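Local coordinates for peptidase M16 domain protein (Alicyclobacillus acidocaldarius subsp. acidocaldarius DSM 446, PDB 4XEA), which is a putative metallopeptidase of family M16 that holds a nickel ion in the crystal and probably cleaves peptides, at residues M156-P161 / G256-N261; G262-N267 / L309-G314. One frame throughout, in Å; residues are numbered along the deposited sequence.

Contact 1: residues M156-P161 / G256-N261; sequences MYHEHP and GWKEAN
Polar bonds gather at the tip of Lys258. Its side chain is fully extended, CG anti to the backbone N (chi1 -171°), and carries the ammonium to the carbonyl oxygen of Met156, the last residue of helix 144-156; NZ lies 2.9 Å from that O, in the carbonyl plane. The same NZ forms a salt bridge with Glu233 and donates to the carbonyl of Pro234, so three oxygens grip it. His158 turns an edge to it, CD2 lying 3.8 Å from Lys258 NZ in the ring plane, while its NE2 bonds to the carbonyl of Thr236. One water joins the two segments, accepting from Tyr157 OH (2.8 Å) and donating to Glu259 O (2.7 Å).

Apolar contact runs along the lysine methylenes. The selenomethionine at Met156, CG anti to its backbone N, slides past Lys258 in the opposite direction, CG to CG 3.7 Å; its bend at chi3 (-68°) sends CE onto the strand backbone, 3.6 Å from Gly256 C. Tyr157 crosses the lysine obliquely, its CD1 3.8 Å from Lys258 CE.

A leucine at Lys258, having no ammonium, removes the donor to the Met156 carbonyl and the partner of the Glu233 carboxylate, and would probably loosen the hold of the helix end on the strand.

The contact thus joins the end of helix 144-156, in the part related to the M16 insulinase family, to strand 252-258, in the part related to the inactive M16 domain. With Glu233 beside it and a helix-end carbonyl before it, the buried ammonium is likely to stay protonated.

Contact 2: residues G262-N267 / L309-G314; sequences GAFGSN and LSNTFG
Ala263 lays its methyl against one branch of Leu309, CB to CD2 4.0 Å, while the other branch, CD1, approaches Ala263 N and Gly262 CA. Leu309 holds CG anti to its backbone N (chi1 -173°), which brings both methyls along the incoming chain; Leu268 of helix 265-283 touches both Ala263 and Leu309.

Beside this apolar patch two hydrogen bonds run in opposite senses. Ala263 N donates to Ser310 O over 3.0 Å, meeting a lone pair in the carbonyl plane. In return Asn311 ND2 donates to Ala263 O at 2.8 Å, again on a lone pair, with the acceptor nearly in the plane of the amide. The asparagine reaches it with CG anti to its carbonyl carbon, beside the backbone N (chi1 -70°), and ND2 also bonds to the carbonyl of Arg380. Asn311 CA adds a CA-H...O contact to the same Ala263 O, 3.2 Å away.

Residues 309-314 form the connection of a beta hairpin, strands 304-309 and 314-321 being antiparallel neighbours at one side of the five-stranded sheet, and Ser310 N bonds back to Phe313 O across the turn. Against this turn lies the link from strand 252-258 to helix 265-283.

Gly262 fits tightly, its CA only 3.2 Å from Ser310 O; a CB there would clash with the carbonyls of Ser310 and Asn311. Farther out, Phe264, its CG anti to the backbone N, crosses the Asn311 amide obliquely with the two planes 33° apart, CD2 lying 4.0 Å from Asn311 ND2. Pointing away from 262-267, the Ser310 side chain bonds through OG to Asp93, and the Phe313 and Phe92 rings meet edge-to-face.

Overall arrangement
From the N terminus, the chain lays down five of the six strands of the first sheet, and 156-161 begins at the end of helix 144-156; the sixth strand, 194-200, follows within the loop that contact 1 closes when strand 252-258 arrives, bringing that helix end against the five-stranded sheet. The chain runs straight on into 262-267, where contact 2 opens and, after helices 265-283 and 288-295 and strand 304-309, closes on the hairpin turn 309-314. The two loops therefore lie in series, neither nested nor crossed, with centres about 13 Å apart. They meet directly: His160 NE2 probably bonds to Thr312 OG1, and Glu259 N to Gly314 O, so the turn of contact 2 also touches both segments of contact 1.

Contact 1: residues M156-P161 / G256-N261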
# COMPACT_ATOMS: atom_id res chain seq x y z
N MSE A 156 25.96 -12.79 3.58
CA MSE A 156 26.08 -12.40 4.97
C MSE A 156 26.20 -13.58 5.96
O MSE A 156 27.02 -13.52 6.89
CB MSE A 156 24.90 -11.50 5.34
CG MSE A 156 24.83 -11.03 6.76
SE MSE A 156 23.44 -9.70 7.09
CE MSE A 156 24.13 -8.30 6.12
N TYR A 157 25.40 -14.62 5.75
CA TYR A 157 25.21 -15.68 6.72
C TYR A 157 25.94 -16.95 6.29
O TYR A 157 25.82 -17.40 5.16
CB TYR A 157 23.68 -15.92 7.01
CG TYR A 157 23.09 -14.84 7.83
CD1 TYR A 157 23.25 -14.83 9.22
CD2 TYR A 157 22.43 -13.76 7.24
CE1 TYR A 157 22.71 -13.80 10.02
CE2 TYR A 157 21.90 -12.73 8.03
CZ TYR A 157 22.07 -12.73 9.39
OH TYR A 157 21.58 -11.69 10.09
N HIS A 158 26.72 -17.52 7.21
CA HIS A 158 27.41 -18.76 6.96
C HIS A 158 26.50 -19.99 7.06
O HIS A 158 26.63 -20.90 6.25
CB HIS A 158 28.55 -18.98 7.97
CG HIS A 158 29.64 -17.95 7.91
ND1 HIS A 158 30.94 -18.26 7.61
CD2 HIS A 158 29.62 -16.63 8.18
CE1 HIS A 158 31.67 -17.16 7.63
NE2 HIS A 158 30.88 -16.15 7.96
N GLU A 159 25.71 -20.06 8.12
CA GLU A 159 24.98 -21.29 8.51
C GLU A 159 23.54 -21.04 8.97
O GLU A 159 22.73 -21.95 8.91
CB GLU A 159 25.64 -21.98 9.73
CG GLU A 159 27.02 -22.43 9.63
CD GLU A 159 27.79 -22.24 10.97
OE1 GLU A 159 27.45 -22.90 12.00
OE2 GLU A 159 28.78 -21.45 10.95
N HIS A 160 23.25 -19.85 9.51
CA HIS A 160 21.93 -19.54 10.03
C HIS A 160 20.83 -19.82 8.95
O HIS A 160 21.03 -19.47 7.78
CB HIS A 160 21.86 -18.09 10.49
CG HIS A 160 20.68 -17.79 11.36
ND1 HIS A 160 19.38 -17.78 10.89
CD2 HIS A 160 20.60 -17.55 12.70
CE1 HIS A 160 18.55 -17.52 11.89
NE2 HIS A 160 19.26 -17.38 13.00
N PRO A 161 19.70 -20.46 9.33
CA PRO A 161 18.64 -20.74 8.36
C PRO A 161 18.05 -19.55 7.61
O PRO A 161 17.46 -19.77 6.53
CB PRO A 161 17.54 -21.38 9.22
CG PRO A 161 18.27 -22.04 10.33
CD PRO A 161 19.40 -21.10 10.63
N GLY A 256 24.29 -4.19 3.43
CA GLY A 256 23.80 -4.69 4.67
C GLY A 256 24.82 -4.80 5.78
O GLY A 256 26.02 -4.86 5.53
N TRP A 257 24.33 -4.80 7.01
CA TRP A 257 25.15 -4.99 8.21
C TRP A 257 24.53 -6.07 9.07
O TRP A 257 23.33 -6.09 9.30
CB TRP A 257 25.28 -3.70 9.01
CG TRP A 257 26.07 -2.64 8.29
CD1 TRP A 257 27.39 -2.37 8.43
CD2 TRP A 257 25.55 -1.68 7.36
NE1 TRP A 257 27.73 -1.27 7.65
CE2 TRP A 257 26.63 -0.86 6.96
CE3 TRP A 257 24.27 -1.44 6.83
CZ2 TRP A 257 26.47 0.18 6.02
CZ3 TRP A 257 24.11 -0.43 5.90
CH2 TRP A 257 25.20 0.38 5.50
N LYS A 258 25.39 -6.96 9.54
CA LYS A 258 25.00 -8.16 10.25
C LYS A 258 25.10 -7.91 11.78
O LYS A 258 26.20 -7.63 12.27
CB LYS A 258 26.04 -9.22 9.89
CG LYS A 258 25.74 -10.65 10.35
CD LYS A 258 26.85 -11.58 9.89
CE LYS A 258 26.44 -12.98 10.12
NZ LYS A 258 27.48 -13.90 9.73
N GLU A 259 24.01 -8.08 12.52
CA GLU A 259 24.10 -8.14 13.98
C GLU A 259 24.83 -9.42 14.42
O GLU A 259 24.64 -10.49 13.81
CB GLU A 259 22.74 -8.12 14.68
CG GLU A 259 21.88 -6.89 14.45
CD GLU A 259 22.31 -5.68 15.28
OE1 GLU A 259 23.25 -5.77 16.12
OE2 GLU A 259 21.68 -4.62 15.07
N ALA A 260 25.61 -9.32 15.49
CA ALA A 260 26.31 -10.49 16.03
C ALA A 260 25.33 -11.54 16.59
O ALA A 260 25.65 -12.73 16.64
CB ALA A 260 27.34 -10.06 17.15
N ASN A 261 24.19 -11.07 17.08
CA ASN A 261 23.16 -11.95 17.62
C ASN A 261 21.80 -11.28 17.60
O ASN A 261 21.71 -10.08 17.33
CB ASN A 261 23.53 -12.44 19.01
CG ASN A 261 24.07 -11.36 19.86
OD1 ASN A 261 23.34 -10.42 20.24
ND2 ASN A 261 25.39 -11.44 20.17
O HOH W 1 22.52 -11.75 12.68

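Contact 2: residues G262-N267 / L309-G314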
# COMPACT_ATOMS: atom_id res chain seq x y z
N GLY A 262 20.75 -12.06 17.90
CA GLY A 262 19.41 -11.52 17.96
C GLY A 262 19.15 -10.88 19.33
O GLY A 262 20.07 -10.72 20.13
N ALA A 263 17.91 -10.48 19.59
CA ALA A 263 17.51 -9.86 20.85
C ALA A 263 16.10 -10.34 21.21
O ALA A 263 15.38 -10.90 20.34
CB ALA A 263 17.60 -8.32 20.73
N PHE A 264 15.72 -10.11 22.46
CA PHE A 264 14.50 -10.63 23.07
C PHE A 264 13.72 -9.53 23.77
O PHE A 264 14.29 -8.68 24.45
CB PHE A 264 14.92 -11.69 24.11
CG PHE A 264 13.79 -12.36 24.81
CD1 PHE A 264 13.31 -11.87 26.03
CD2 PHE A 264 13.22 -13.54 24.29
CE1 PHE A 264 12.25 -12.51 26.68
CE2 PHE A 264 12.17 -14.20 24.97
CZ PHE A 264 11.70 -13.69 26.14
N GLY A 265 12.40 -9.55 23.64
CA GLY A 265 11.54 -8.75 24.48
C GLY A 265 11.80 -7.25 24.49
O GLY A 265 11.87 -6.61 23.44
N SER A 266 11.93 -6.69 25.69
CA SER A 266 12.10 -5.26 25.85
C SER A 266 13.44 -4.81 25.20
O SER A 266 13.54 -3.68 24.68
CB SER A 266 12.01 -4.85 27.33
OG SER A 266 13.23 -5.24 27.96
N ASN A 267 14.46 -5.66 25.20
CA ASN A 267 15.72 -5.32 24.54
C ASN A 267 15.55 -5.19 22.99
O ASN A 267 16.17 -4.35 22.32
CB ASN A 267 16.81 -6.35 24.85
CG ASN A 267 17.30 -6.31 26.32
OD1 ASN A 267 17.25 -5.28 27.00
ND2 ASN A 267 17.77 -7.45 26.80
N LEU A 309 14.98 -7.49 13.09
CA LEU A 309 15.53 -8.04 14.33
C LEU A 309 14.59 -9.12 14.87
O LEU A 309 13.36 -8.93 14.93
CB LEU A 309 15.72 -6.94 15.39
CG LEU A 309 16.45 -7.31 16.70
CD1 LEU A 309 17.83 -7.94 16.47
CD2 LEU A 309 16.51 -6.05 17.56
N SER A 310 15.20 -10.23 15.24
CA SER A 310 14.50 -11.42 15.70
C SER A 310 15.30 -11.96 16.91
O SER A 310 16.34 -11.40 17.26
CB SER A 310 14.50 -12.42 14.54
OG SER A 310 13.69 -13.52 14.78
N ASN A 311 14.81 -13.02 17.53
CA ASN A 311 15.49 -13.61 18.67
C ASN A 311 16.90 -14.16 18.37
O ASN A 311 17.79 -14.08 19.26
CB ASN A 311 14.63 -14.69 19.34
CG ASN A 311 13.40 -14.15 20.08
OD1 ASN A 311 12.54 -14.95 20.43
ND2 ASN A 311 13.32 -12.83 20.38
N THR A 312 17.13 -14.68 17.16
CA THR A 312 18.39 -15.33 16.84
C THR A 312 19.21 -14.67 15.72
O THR A 312 20.29 -15.14 15.39
CB THR A 312 18.17 -16.78 16.42
OG1 THR A 312 17.52 -16.80 15.12
CG2 THR A 312 17.31 -17.51 17.51
N PHE A 313 18.73 -13.55 15.19
CA PHE A 313 19.52 -12.83 14.16
C PHE A 313 19.00 -11.43 14.00
O PHE A 313 17.89 -11.11 14.45
CB PHE A 313 19.41 -13.56 12.82
CG PHE A 313 18.05 -13.46 12.20
CD1 PHE A 313 17.77 -12.44 11.28
CD2 PHE A 313 17.04 -14.33 12.54
CE1 PHE A 313 16.54 -12.30 10.72
CE2 PHE A 313 15.78 -14.20 11.97
CZ PHE A 313 15.52 -13.18 11.07
N GLY A 314 19.77 -10.59 13.36
CA GLY A 314 19.29 -9.29 12.91
C GLY A 314 20.18 -8.69 11.85
O GLY A 314 21.39 -8.99 11.77